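Local coordinates for protein neuraminidase (Influenza A virus, PDB 4K3Y) that is a neuraminidase-like surface protein of a bat influenza A virus, a tetrameric beta propeller whose enzymatic activity is uncertain, at residues Pro141-Ala146 and Ile159-Thr164; Ser169-Tyr174 and Asn193-Thr198; Asp36-Thr41 and Asp86-Asp91. All blocks are in the same frame, centred on the assembly; numbering follows the deposited sequence.

Interaction 1. Residues Pro141-Ala146 and Ile159-Thr164; sequences PLRTQA and IIADGT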
ATOM      1  N   PRO C 141      11.290 -32.949 -15.728  1.00 88.98           N
ATOM      2  CA  PRO C 141      10.234 -31.988 -15.413  1.00 84.17           C
ATOM      3  C   PRO C 141      10.264 -30.816 -16.401  1.00 78.16           C
ATOM      4  O   PRO C 141      11.324 -30.500 -16.965  1.00 72.50           O
ATOM      5  CB  PRO C 141      10.635 -31.519 -14.014  1.00 84.80           C
ATOM      6  CG  PRO C 141      12.146 -31.493 -14.085  1.00 84.14           C
ATOM      7  CD  PRO C 141      12.547 -32.627 -15.022  1.00 86.36           C
ATOM      8  N   LEU C 142       9.105 -30.205 -16.630  1.00 78.28           N
ATOM      9  CA  LEU C 142       9.015 -29.008 -17.469  1.00 70.18           C
ATOM     10  C   LEU C 142       9.839 -27.862 -16.882  1.00 58.25           C
ATOM     11  O   LEU C 142       9.999 -27.758 -15.654  1.00 56.30           O
ATOM     12  CB  LEU C 142       7.552 -28.576 -17.641  1.00 68.66           C
ATOM     13  CG  LEU C 142       6.850 -28.907 -18.965  1.00 66.53           C
ATOM     14  CD1 LEU C 142       7.463 -30.118 -19.673  1.00 51.97           C
ATOM     15  CD2 LEU C 142       5.366 -29.127 -18.745  1.00 49.36           C
ATOM     16  N   ARG C 143      10.364 -27.008 -17.758  1.00 55.05           N
ATOM     17  CA  ARG C 143      11.197 -25.879 -17.337  1.00 55.08           C
ATOM     18  C   ARG C 143      10.845 -24.588 -18.073  1.00 57.43           C
ATOM     19  O   ARG C 143      10.956 -24.520 -19.308  1.00 62.10           O
ATOM     20  CB  ARG C 143      12.670 -26.178 -17.617  1.00 56.15           C
ATOM     21  CG  ARG C 143      13.331 -27.206 -16.718  1.00 48.99           C
ATOM     22  CD  ARG C 143      14.438 -27.918 -17.492  1.00 52.37           C
ATOM     23  NE  ARG C 143      13.965 -29.222 -17.926  1.00 77.61           N
ATOM     24  CZ  ARG C 143      14.343 -29.838 -19.040  1.00 78.49           C
ATOM     25  NH1 ARG C 143      15.218 -29.280 -19.861  1.00 60.95           N
ATOM     26  NH2 ARG C 143      13.843 -31.030 -19.321  1.00 81.55           N
ATOM     27  N   THR C 144      10.463 -23.553 -17.324  1.00 55.46           N
ATOM     28  CA  THR C 144      10.283 -22.218 -17.922  1.00 52.22           C
ATOM     29  C   THR C 144      11.621 -21.551 -18.254  1.00 54.82           C
ATOM     30  O   THR C 144      12.687 -22.063 -17.898  1.00 68.99           O
ATOM     31  CB  THR C 144       9.502 -21.282 -17.002  1.00 57.21           C
ATOM     32  OG1 THR C 144      10.375 -20.760 -15.988  1.00 65.02           O
ATOM     33  CG2 THR C 144       8.336 -22.026 -16.357  1.00 54.68           C
ATOM     34  N   GLN C 145      11.571 -20.399 -18.910  1.00 54.40           N
ATOM     35  CA  GLN C 145      12.803 -19.755 -19.346  1.00 55.16           C
ATOM     36  C   GLN C 145      13.450 -18.934 -18.236  1.00 56.08           C
ATOM     37  O   GLN C 145      14.542 -18.374 -18.430  1.00 64.03           O
ATOM     38  CB  GLN C 145      12.557 -18.889 -20.571  1.00 58.01           C
ATOM     39  CG  GLN C 145      11.268 -18.107 -20.502  1.00 64.22           C
ATOM     40  CD  GLN C 145      11.002 -17.311 -21.767  1.00 67.96           C
ATOM     41  OE1 GLN C 145       9.847 -17.079 -22.145  1.00 78.15           O
ATOM     42  NE2 GLN C 145      12.070 -16.867 -22.417  1.00 75.76           N
ATOM     43  N   ALA C 146      12.783 -18.886 -17.078  1.00 43.30           N
ATOM     44  CA  ALA C 146      13.332 -18.242 -15.881  1.00 51.60           C
ATOM     45  C   ALA C 146      13.767 -16.824 -16.209  1.00 55.78           C
ATOM     46  O   ALA C 146      14.873 -16.381 -15.856  1.00 57.28           O
ATOM     47  CB  ALA C 146      14.512 -19.038 -15.311  1.00 38.53           C
ATOM     48  N   ILE C 159       9.086 -19.898 -24.146  1.00 63.74           N
ATOM     49  CA  ILE C 159       9.686 -21.170 -24.534  1.00 56.04           C
ATOM     50  C   ILE C 159       9.758 -22.105 -23.329  1.00 53.94           C
ATOM     51  O   ILE C 159      10.131 -21.680 -22.242  1.00 67.22           O
ATOM     52  CB  ILE C 159      11.073 -20.953 -25.164  1.00 50.57           C
ATOM     53  CG1 ILE C 159      10.944 -20.027 -26.377  1.00 65.24           C
ATOM     54  CG2 ILE C 159      11.690 -22.292 -25.575  1.00 47.85           C
ATOM     55  CD1 ILE C 159      12.223 -19.323 -26.803  1.00 64.17           C
ATOM     56  N   ILE C 160       9.380 -23.368 -23.519  1.00 56.28           N
ATOM     57  CA  ILE C 160       9.386 -24.345 -22.428  1.00 51.29           C
ATOM     58  C   ILE C 160      10.212 -25.577 -22.771  1.00 56.59           C
ATOM     59  O   ILE C 160      10.153 -26.088 -23.890  1.00 66.25           O
ATOM     60  CB  ILE C 160       7.959 -24.762 -22.037  1.00 55.35           C
ATOM     61  CG1 ILE C 160       7.179 -23.530 -21.566  1.00 45.18           C
ATOM     62  CG2 ILE C 160       7.968 -25.851 -20.954  1.00 46.29           C
ATOM     63  CD1 ILE C 160       5.801 -23.845 -21.065  1.00 65.67           C
ATOM     64  N   ALA C 161      10.984 -26.048 -21.795  1.00 59.40           N
ATOM     65  CA  ALA C 161      11.885 -27.174 -21.995  1.00 54.35           C
ATOM     66  C   ALA C 161      11.352 -28.464 -21.370  1.00 56.87           C
ATOM     67  O   ALA C 161      10.796 -28.452 -20.267  1.00 59.34           O
ATOM     68  CB  ALA C 161      13.258 -26.847 -21.436  1.00 53.36           C
ATOM     69  N   ASP C 162      11.536 -29.569 -22.089  1.00 55.97           N
ATOM     70  CA  ASP C 162      11.242 -30.903 -21.582  1.00 57.59           C
ATOM     71  C   ASP C 162      12.488 -31.778 -21.754  1.00 63.55           C
ATOM     72  O   ASP C 162      13.534 -31.301 -22.219  1.00 64.18           O
ATOM     73  CB  ASP C 162      10.060 -31.515 -22.338  1.00 63.89           C
ATOM     74  CG  ASP C 162       9.303 -32.549 -21.518  1.00 75.81           C
ATOM     75  OD1 ASP C 162       9.869 -33.092 -20.540  1.00 81.55           O
ATOM     76  OD2 ASP C 162       8.134 -32.824 -21.862  1.00 79.40           O
ATOM     77  N   GLY C 163      12.380 -33.052 -21.374  1.00 62.44           N
ATOM     78  CA  GLY C 163      13.510 -33.963 -21.419  1.00 62.39           C
ATOM     79  C   GLY C 163      14.042 -34.259 -20.030  1.00 64.20           C
ATOM     80  O   GLY C 163      13.876 -33.460 -19.111  1.00 66.78           O
ATOM     81  N   THR C 164      14.686 -35.408 -19.873  1.00 70.31           N
ATOM     82  CA  THR C 164      15.214 -35.805 -18.569  1.00 66.58           C
ATOM     83  C   THR C 164      16.719 -35.549 -18.439  1.00 70.37           C
ATOM     84  O   THR C 164      17.258 -35.535 -17.337  1.00 69.25           O
ATOM     85  CB  THR C 164      14.912 -37.281 -18.274  1.00 75.21           C
ATOM     86  OG1 THR C 164      15.271 -38.085 -19.408  1.00 85.37           O
ATOM     87  CG2 THR C 164      13.438 -37.469 -17.968  1.00 74.19           C
TER

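Interaction 2. Residues Ser169-Tyr174 and Asn193-Thr198; sequences SSHRLY and NFEFPT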
ATOM      1  N   SER C 169      17.211 -32.995 -24.777  1.00 68.89           N
ATOM      2  CA  SER C 169      16.242 -31.968 -24.402  1.00 71.48           C
ATOM      3  C   SER C 169      15.323 -31.608 -25.568  1.00 77.32           C
ATOM      4  O   SER C 169      15.781 -31.450 -26.707  1.00 84.50           O
ATOM      5  CB  SER C 169      16.969 -30.712 -23.913  1.00 68.27           C
ATOM      6  OG  SER C 169      18.042 -30.371 -24.773  1.00 88.60           O
ATOM      7  N   SER C 170      14.026 -31.484 -25.294  1.00 74.14           N
ATOM      8  CA  SER C 170      13.110 -30.955 -26.300  1.00 73.98           C
ATOM      9  C   SER C 170      12.644 -29.558 -25.899  1.00 72.93           C
ATOM     10  O   SER C 170      12.561 -29.239 -24.709  1.00 67.10           O
ATOM     11  CB  SER C 170      11.928 -31.900 -26.521  1.00 73.29           C
ATOM     12  OG  SER C 170      11.240 -32.167 -25.312  1.00 79.72           O
ATOM     13  N   HIS C 171      12.358 -28.716 -26.886  1.00 77.06           N
ATOM     14  CA  HIS C 171      11.937 -27.341 -26.602  1.00 69.85           C
ATOM     15  C   HIS C 171      10.774 -26.905 -27.492  1.00 70.41           C
ATOM     16  O   HIS C 171      10.689 -27.284 -28.661  1.00 73.15           O
ATOM     17  CB  HIS C 171      13.131 -26.385 -26.722  1.00 55.13           C
ATOM     18  CG  HIS C 171      14.343 -26.869 -25.989  1.00 67.33           C
ATOM     19  ND1 HIS C 171      14.536 -26.652 -24.642  1.00 68.15           N
ATOM     20  CD2 HIS C 171      15.395 -27.613 -26.404  1.00 67.33           C
ATOM     21  CE1 HIS C 171      15.669 -27.216 -24.265  1.00 63.06           C
ATOM     22  NE2 HIS C 171      16.210 -27.807 -25.315  1.00 67.40           N
ATOM     23  N   ARG C 172       9.868 -26.122 -26.923  1.00 70.85           N
ATOM     24  CA  ARG C 172       8.672 -25.705 -27.638  1.00 61.04           C
ATOM     25  C   ARG C 172       8.407 -24.211 -27.562  1.00 64.28           C
ATOM     26  O   ARG C 172       8.588 -23.580 -26.517  1.00 63.89           O
ATOM     27  CB  ARG C 172       7.459 -26.466 -27.112  1.00 58.69           C
ATOM     28  CG  ARG C 172       7.414 -27.912 -27.567  1.00 55.55           C
ATOM     29  CD  ARG C 172       6.195 -28.597 -27.012  1.00 60.31           C
ATOM     30  NE  ARG C 172       6.024 -29.937 -27.562  1.00 73.93           N
ATOM     31  CZ  ARG C 172       4.957 -30.699 -27.333  1.00 79.51           C
ATOM     32  NH1 ARG C 172       3.971 -30.235 -26.568  1.00 77.47           N
ATOM     33  NH2 ARG C 172       4.872 -31.916 -27.872  1.00 60.01           N
ATOM     34  N   LEU C 173       7.976 -23.659 -28.689  1.00 73.23           N
ATOM     35  CA  LEU C 173       7.561 -22.265 -28.767  1.00 75.25           C
ATOM     36  C   LEU C 173       6.058 -22.137 -28.479  1.00 71.39           C
ATOM     37  O   LEU C 173       5.235 -22.698 -29.192  1.00 71.60           O
ATOM     38  CB  LEU C 173       7.874 -21.718 -30.157  1.00 73.62           C
ATOM     39  CG  LEU C 173       8.636 -20.400 -30.190  1.00 84.08           C
ATOM     40  CD1 LEU C 173       8.650 -19.839 -31.603  1.00 83.60           C
ATOM     41  CD2 LEU C 173       8.030 -19.401 -29.205  1.00 81.78           C
ATOM     42  N   TYR C 174       5.699 -21.408 -27.428  1.00 71.73           N
ATOM     43  CA  TYR C 174       4.288 -21.221 -27.094  1.00 71.19           C
ATOM     44  C   TYR C 174       3.802 -19.798 -27.379  1.00 72.75           C
ATOM     45  O   TYR C 174       4.473 -18.816 -27.042  1.00 65.96           O
ATOM     46  CB  TYR C 174       4.005 -21.593 -25.632  1.00 60.20           C
ATOM     47  CG  TYR C 174       3.952 -23.085 -25.377  1.00 70.76           C
ATOM     48  CD1 TYR C 174       5.119 -23.815 -25.167  1.00 83.52           C
ATOM     49  CD2 TYR C 174       2.738 -23.765 -25.344  1.00 62.08           C
ATOM     50  CE1 TYR C 174       5.087 -25.174 -24.940  1.00 86.52           C
ATOM     51  CE2 TYR C 174       2.697 -25.133 -25.117  1.00 67.98           C
ATOM     52  CZ  TYR C 174       3.879 -25.830 -24.915  1.00 86.58           C
ATOM     53  OH  TYR C 174       3.876 -27.186 -24.687  1.00 94.92           O
ATOM     54  N   ASN C 193      21.536 -28.138 -26.907  1.00 74.07           N
ATOM     55  CA  ASN C 193      20.634 -27.901 -25.780  1.00 60.74           C
ATOM     56  C   ASN C 193      20.306 -26.397 -25.663  1.00 62.42           C
ATOM     57  O   ASN C 193      21.173 -25.551 -25.911  1.00 68.41           O
ATOM     58  CB  ASN C 193      21.266 -28.450 -24.496  1.00 57.01           C
ATOM     59  CG  ASN C 193      20.473 -28.102 -23.249  1.00 66.20           C
ATOM     60  OD1 ASN C 193      19.256 -28.335 -23.180  1.00 63.23           O
ATOM     61  ND2 ASN C 193      21.157 -27.529 -22.250  1.00 55.47           N
ATOM     62  N   PHE C 194      19.065 -26.066 -25.292  1.00 56.68           N
ATOM     63  CA  PHE C 194      18.595 -24.679 -25.322  1.00 58.07           C
ATOM     64  C   PHE C 194      17.782 -24.280 -24.079  1.00 63.54           C
ATOM     65  O   PHE C 194      16.553 -24.106 -24.155  1.00 61.04           O
ATOM     66  CB  PHE C 194      17.755 -24.456 -26.588  1.00 52.70           C
ATOM     67  CG  PHE C 194      17.585 -23.008 -26.961  1.00 64.05           C
ATOM     68  CD1 PHE C 194      18.666 -22.276 -27.440  1.00 64.36           C
ATOM     69  CD2 PHE C 194      16.343 -22.376 -26.850  1.00 58.90           C
ATOM     70  CE1 PHE C 194      18.525 -20.928 -27.800  1.00 61.36           C
ATOM     71  CE2 PHE C 194      16.195 -21.037 -27.211  1.00 54.15           C
ATOM     72  CZ  PHE C 194      17.293 -20.311 -27.686  1.00 58.16           C
ATOM     73  N   GLU C 195      18.455 -24.126 -22.941  1.00 61.64           N
ATOM     74  CA  GLU C 195      17.755 -23.824 -21.675  1.00 62.54           C
ATOM     75  C   GLU C 195      17.723 -22.338 -21.334  1.00 54.30           C
ATOM     76  O   GLU C 195      18.597 -21.584 -21.758  1.00 55.12           O
ATOM     77  CB  GLU C 195      18.382 -24.591 -20.501  1.00 56.44           C
ATOM     78  CG  GLU C 195      18.419 -26.104 -20.677  1.00 58.09           C
ATOM     79  CD  GLU C 195      17.092 -26.784 -20.377  1.00 76.28           C
ATOM     80  OE1 GLU C 195      16.275 -26.240 -19.596  1.00 93.36           O
ATOM     81  OE2 GLU C 195      16.875 -27.884 -20.923  1.00 86.19           O
ATOM     82  N   PHE C 196      16.710 -21.931 -20.568  1.00 55.06           N
ATOM     83  CA  PHE C 196      16.604 -20.553 -20.051  1.00 55.03           C
ATOM     84  C   PHE C 196      16.798 -19.422 -21.055  1.00 57.35           C
ATOM     85  O   PHE C 196      17.578 -18.506 -20.780  1.00 56.68           O
ATOM     86  CB  PHE C 196      17.640 -20.336 -18.937  1.00 44.80           C
ATOM     87  CG  PHE C 196      17.769 -21.493 -18.017  1.00 59.91           C
ATOM     88  CD1 PHE C 196      16.678 -21.908 -17.258  1.00 75.37           C
ATOM     89  CD2 PHE C 196      18.966 -22.182 -17.915  1.00 61.43           C
ATOM     90  CE1 PHE C 196      16.777 -22.992 -16.401  1.00 64.86           C
ATOM     91  CE2 PHE C 196      19.079 -23.271 -17.050  1.00 57.13           C
ATOM     92  CZ  PHE C 196      17.973 -23.673 -16.294  1.00 53.75           C
ATOM     93  N   PRO C 197      16.105 -19.459 -22.208  1.00 57.80           N
ATOM     94  CA  PRO C 197      16.337 -18.313 -23.104  1.00 57.05           C
ATOM     95  C   PRO C 197      15.893 -16.973 -22.492  1.00 60.29           C
ATOM     96  O   PRO C 197      14.858 -16.910 -21.815  1.00 56.08           O
ATOM     97  CB  PRO C 197      15.482 -18.643 -24.335  1.00 61.39           C
ATOM     98  CG  PRO C 197      14.466 -19.654 -23.854  1.00 54.89           C
ATOM     99  CD  PRO C 197      15.143 -20.430 -22.764  1.00 44.76           C
ATOM    100  N   THR C 198      16.701 -15.933 -22.690  1.00 58.71           N
ATOM    101  CA  THR C 198      16.301 -14.567 -22.369  1.00 61.28           C
ATOM    102  C   THR C 198      16.142 -13.851 -23.685  1.00 59.05           C
ATOM    103  O   THR C 198      16.936 -14.033 -24.620  1.00 65.70           O
ATOM    104  CB  THR C 198      17.327 -13.810 -21.495  1.00 67.42           C
ATOM    105  OG1 THR C 198      18.659 -14.201 -21.859  1.00 62.46           O
ATOM    106  CG2 THR C 198      17.117 -14.139 -20.064  1.00 82.68           C
TER

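Interaction 3. Residues Asp36-Thr41 and Asp86-Asp91; sequences DEQMLT and DPPTPD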
ATOM      1  N   ASP C  36      17.873  -8.465   7.288  1.00 64.61           N
ATOM      2  CA  ASP C  36      17.260  -9.744   7.634  1.00 73.09           C
ATOM      3  C   ASP C  36      15.744  -9.751   7.401  1.00 77.54           C
ATOM      4  O   ASP C  36      15.129 -10.819   7.274  1.00 70.42           O
ATOM      5  CB  ASP C  36      17.587 -10.124   9.087  1.00 75.61           C
ATOM      6  CG  ASP C  36      19.065 -10.450   9.297  1.00 88.16           C
ATOM      7  OD1 ASP C  36      19.700 -10.992   8.363  1.00 92.39           O
ATOM      8  OD2 ASP C  36      19.595 -10.167  10.400  1.00 93.74           O
ATOM      9  N   GLU C  37      15.152  -8.557   7.326  1.00 76.82           N
ATOM     10  CA  GLU C  37      13.704  -8.423   7.166  1.00 77.40           C
ATOM     11  C   GLU C  37      13.274  -8.719   5.750  1.00 73.04           C
ATOM     12  O   GLU C  37      12.075  -8.829   5.484  1.00 84.30           O
ATOM     13  CB  GLU C  37      13.216  -7.018   7.530  1.00 86.22           C
ATOM     14  CG  GLU C  37      13.833  -6.442   8.782  1.00 98.80           C
ATOM     15  CD  GLU C  37      15.098  -5.674   8.482  1.00110.39           C
ATOM     16  OE1 GLU C  37      15.163  -5.038   7.405  1.00113.91           O
ATOM     17  OE2 GLU C  37      16.028  -5.711   9.311  1.00115.44           O
ATOM     18  N   GLN C  38      14.238  -8.821   4.834  1.00 61.09           N
ATOM     19  CA  GLN C  38      13.905  -9.160   3.453  1.00 54.88           C
ATOM     20  C   GLN C  38      13.619 -10.652   3.305  1.00 54.92           C
ATOM     21  O   GLN C  38      14.254 -11.500   3.956  1.00 58.38           O
ATOM     22  CB  GLN C  38      15.001  -8.722   2.476  1.00 48.89           C
ATOM     23  CG  GLN C  38      15.099  -7.222   2.258  1.00 65.36           C
ATOM     24  CD  GLN C  38      16.109  -6.845   1.171  1.00 72.82           C
ATOM     25  OE1 GLN C  38      16.387  -7.628   0.261  1.00 75.82           O
ATOM     26  NE2 GLN C  38      16.661  -5.645   1.270  1.00 64.66           N
ATOM     27  N   MET C  39      12.626 -10.959   2.479  1.00 47.81           N
ATOM     28  CA  MET C  39      12.432 -12.306   1.976  1.00 58.93           C
ATOM     29  C   MET C  39      13.709 -12.752   1.227  1.00 65.64           C
ATOM     30  O   MET C  39      14.299 -11.974   0.454  1.00 66.09           O
ATOM     31  CB  MET C  39      11.228 -12.320   1.021  1.00 64.28           C
ATOM     32  CG  MET C  39      10.995 -13.637   0.307  1.00 65.01           C
ATOM     33  SD  MET C  39      10.190 -14.826   1.386  1.00140.45           S
ATOM     34  CE  MET C  39       8.473 -14.444   1.063  1.00 69.74           C
ATOM     35  N   LEU C  40      14.146 -13.986   1.482  1.00 56.30           N
ATOM     36  CA  LEU C  40      15.238 -14.589   0.726  1.00 54.04           C
ATOM     37  C   LEU C  40      14.739 -14.953  -0.661  1.00 57.22           C
ATOM     38  O   LEU C  40      13.792 -15.708  -0.806  1.00 75.10           O
ATOM     39  CB  LEU C  40      15.771 -15.844   1.420  1.00 50.83           C
ATOM     40  CG  LEU C  40      16.928 -15.672   2.407  1.00 64.02           C
ATOM     41  CD1 LEU C  40      16.776 -14.394   3.226  1.00 63.20           C
ATOM     42  CD2 LEU C  40      17.007 -16.879   3.321  1.00 63.41           C
ATOM     43  N   THR C  41      15.387 -14.413  -1.684  1.00 56.68           N
ATOM     44  CA  THR C  41      14.947 -14.609  -3.056  1.00 52.70           C
ATOM     45  C   THR C  41      15.887 -15.516  -3.841  1.00 57.63           C
ATOM     46  O   THR C  41      17.081 -15.601  -3.542  1.00 61.71           O
ATOM     47  CB  THR C  41      14.899 -13.277  -3.794  1.00 47.93           C
ATOM     48  OG1 THR C  41      16.233 -12.763  -3.929  1.00 65.31           O
ATOM     49  CG2 THR C  41      14.071 -12.299  -3.012  1.00 44.62           C
ATOM     50  N   ASP C  86      11.850  -1.526  -5.106  1.00 66.25           N
ATOM     51  CA  ASP C  86      11.338  -1.801  -3.769  1.00 61.59           C
ATOM     52  C   ASP C  86      12.031  -3.039  -3.229  1.00 60.85           C
ATOM     53  O   ASP C  86      12.322  -3.970  -3.984  1.00 68.42           O
ATOM     54  CB  ASP C  86       9.823  -2.045  -3.824  1.00 67.55           C
ATOM     55  CG  ASP C  86       9.012  -0.755  -3.956  1.00 79.77           C
ATOM     56  OD1 ASP C  86       9.596   0.322  -4.228  1.00 79.28           O
ATOM     57  OD2 ASP C  86       7.774  -0.828  -3.792  1.00 80.04           O
ATOM     58  N   PRO C  87      12.302  -3.053  -1.918  1.00 63.63           N
ATOM     59  CA  PRO C  87      12.867  -4.235  -1.261  1.00 62.28           C
ATOM     60  C   PRO C  87      11.795  -5.315  -1.127  1.00 65.84           C
ATOM     61  O   PRO C  87      10.603  -4.992  -1.066  1.00 62.06           O
ATOM     62  CB  PRO C  87      13.222  -3.705   0.125  1.00 59.80           C
ATOM     63  CG  PRO C  87      12.160  -2.665   0.389  1.00 64.52           C
ATOM     64  CD  PRO C  87      11.941  -1.998  -0.950  1.00 63.83           C
ATOM     65  N   PRO C  88      12.205  -6.591  -1.114  1.00 66.87           N
ATOM     66  CA  PRO C  88      11.236  -7.658  -0.845  1.00 65.99           C
ATOM     67  C   PRO C  88      11.011  -7.857   0.647  1.00 62.20           C
ATOM     68  O   PRO C  88      11.323  -8.914   1.196  1.00 55.55           O
ATOM     69  CB  PRO C  88      11.887  -8.897  -1.462  1.00 72.00           C
ATOM     70  CG  PRO C  88      13.359  -8.606  -1.406  1.00 69.88           C
ATOM     71  CD  PRO C  88      13.492  -7.118  -1.606  1.00 63.47           C
ATOM     72  N   THR C  89      10.479  -6.820   1.283  1.00 70.53           N
ATOM     73  CA  THR C  89       9.924  -6.902   2.628  1.00 66.04           C
ATOM     74  C   THR C  89       8.493  -7.416   2.510  1.00 59.87           C
ATOM     75  O   THR C  89       7.869  -7.248   1.463  1.00 64.11           O
ATOM     76  CB  THR C  89       9.920  -5.510   3.274  1.00 73.55           C
ATOM     77  OG1 THR C  89       9.243  -4.584   2.408  1.00 89.78           O
ATOM     78  CG2 THR C  89      11.348  -5.042   3.500  1.00 62.37           C
ATOM     79  N   PRO C  90       7.972  -8.042   3.579  1.00 63.71           N
ATOM     80  CA  PRO C  90       6.590  -8.563   3.600  1.00 68.76           C
ATOM     81  C   PRO C  90       5.555  -7.555   3.100  1.00 66.64           C
ATOM     82  O   PRO C  90       4.569  -7.922   2.447  1.00 70.37           O
ATOM     83  CB  PRO C  90       6.345  -8.845   5.089  1.00 61.02           C
ATOM     84  CG  PRO C  90       7.716  -9.179   5.633  1.00 65.87           C
ATOM     85  CD  PRO C  90       8.727  -8.403   4.797  1.00 61.17           C
ATOM     86  N   ASP C  91       5.790  -6.286   3.410  1.00 73.37           N
ATOM     87  CA  ASP C  91       4.869  -5.215   3.055  1.00 80.94           C
ATOM     88  C   ASP C  91       4.813  -5.003   1.547  1.00 70.71           C
ATOM     89  O   ASP C  91       3.806  -4.555   1.015  1.00 64.83           O
ATOM     90  CB  ASP C  91       5.293  -3.914   3.752  1.00112.65           C
ATOM     91  CG  ASP C  91       5.643  -4.121   5.226  1.00141.17           C
ATOM     92  OD1 ASP C  91       5.756  -5.288   5.660  1.00147.85           O
ATOM     93  OD2 ASP C  91       5.816  -3.115   5.948  1.00150.40           O
TER

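Interaction 1. Residues Pro141-Ala146 and Ile159-Thr164
Ala161 O is gripped by two groups of the other segment. Arg143 N donates to it over 2.9 Å, in the plane of the carbonyl, and Leu142 CA lies 3.4 Å from the same oxygen as a CA-H...O contact. The return bond runs from Ala161 N to Arg143 O, 2.9 Å and nearly straight at 171°. Together the two N-H bonds make Arg143 and Ala161 a single antiparallel hydrogen-bonded pair.

The Arg143 side chain folds back over this pair. A bend at chi3 (-102°) turns NE back, where it bonds to Pro141 O over 3.1 Å. One face of the guanidinium lies over Ala161 CB, which is 3.5 Å from NH1. NH1 also forms a salt bridge with Glu195. Leu142 puts CG against Ile160 CG2 at 3.8 Å, and its CD1 reaches the carboxylate of Asp162. There OD1 accepts from Gly163 N of its own segment and from Gly140 N, and OD2 from Asn138 N. Gln145 ends the contact beside Ile159, its amide held by Thr158 and Pro197 O.

Ile160 and Asp162 make backbone bonds to strand 170-177, while Ala161 bonds to the loop segment. The contact is thus one isolated beta bridge, joining the connection from the preceding blade to a strand of the next blade in a six-bladed neuraminidase propeller.

Interaction 2. Residues Ser169-Tyr174 and Asn193-Thr198
His171 meets Phe194 face on. Phe194 CB sits over the centre of the imidazole, 4.0 Å from the ring centroid and 13° off the ring normal, a CH-pi contact. The two segments meet where two blades of the six-bladed propeller adjoin. Strand 170-177 belongs to one four-stranded blade, and residues 193-196 lead into the first strand of the next.

The imidazole is the centre of the contact. The side chain of His171 leaves the backbone toward the other segment. Phe194 O lies over the same face as Phe194 CB, on the CE1 side, 3.2 Å from CE1. Glu195 OE2 stands at the ring edge, in plane, 3.6 Å from CE1, with the carboxylate turned 69° to the imidazole. Glu195 is also the salt-bridge partner of Arg143, and near ND1 the ring also touches Ala161 of strand 155-162.

Phe194 shows His171 its CB and backbone, while its phenyl ring leads away. CG is anti to the backbone N (chi1 -162°), and the ring packs edge to face on Phe232 and touches Leu222. The phenylalanine therefore links the histidine to the core of the following blade.

Ser169 lies beside the side chain of Asn193, which also touches Asn212, a ligand of the bound calcium ion. Ser169 OG bonds to Tyr166 O and also accepts a weak bond from His171 NE2 at 3.2 Å.

Interaction 3. Residues Asp36-Thr41 and Asp86-Asp91
The Gln38 amide lies against two proline rings, both on the same side of its plane. OE1 approaches Pro88, 3.5 Å from CD and slightly farther from CG. NE2 meets Pro87 CB at 4.1 Å. The Gln38 chain is extended beyond CG (chi2 -174°), which carries CD out to the pyrrolidine of Pro88.

The residues that follow in the first segment meet Pro88 at CB and CG. Thr41 CG2 stands 4.1 Å from Pro88 CG, its side chain crossing the ring at about a right angle. Met39 CB packs near Pro88 CB, while the rest of the methionine turns away to Leu93 and Tyr62.

One hydrogen bond joins the two backbones. Met39 N donates to Pro88 O over 2.7 Å at 158°, coming in nearly along the C=O axis. Gln38 CA adds a CA-H...O contact to the same oxygen. Pro88 is the centre of an inverse gamma turn. Farther along, Pro90 CD rests 3.4 Å from Glu37 O.

The site borders the tetramer interface. Glu37 and Pro87 pack on Pro90 of the second subunit, and Asp91 meets Asp91 of the second and fourth subunits.

Pro87, Pro88 and Pro90 have no N-H to give, and that of Thr89 is turned to Pro87 O in a weak bond within the gamma turn. Across the contact the loop offers the Pro88 carbonyl and the flanks of its rings.

Following the chain, interaction 3 closes first. Residues 36-41 open the blade of strands 40-48 to 94-98, and 86-91 lies in the loop before its last strand. The connection between them spans 44 residues. Interaction 1 closes next, over 12 residues, tying the connection at 141-146 to strand 155-162. Interaction 2 follows over 18 residues and joins strand 170-177 to the entry of the next blade. All three are in series; none nests or crosses. Interactions 1 and 2 touch, through neighbouring strands of one sheet and one salt bridge. Interaction 3 stands apart, its centre about 28 and 31 Å from the centres of interactions 1 and 2, by the subunit interface.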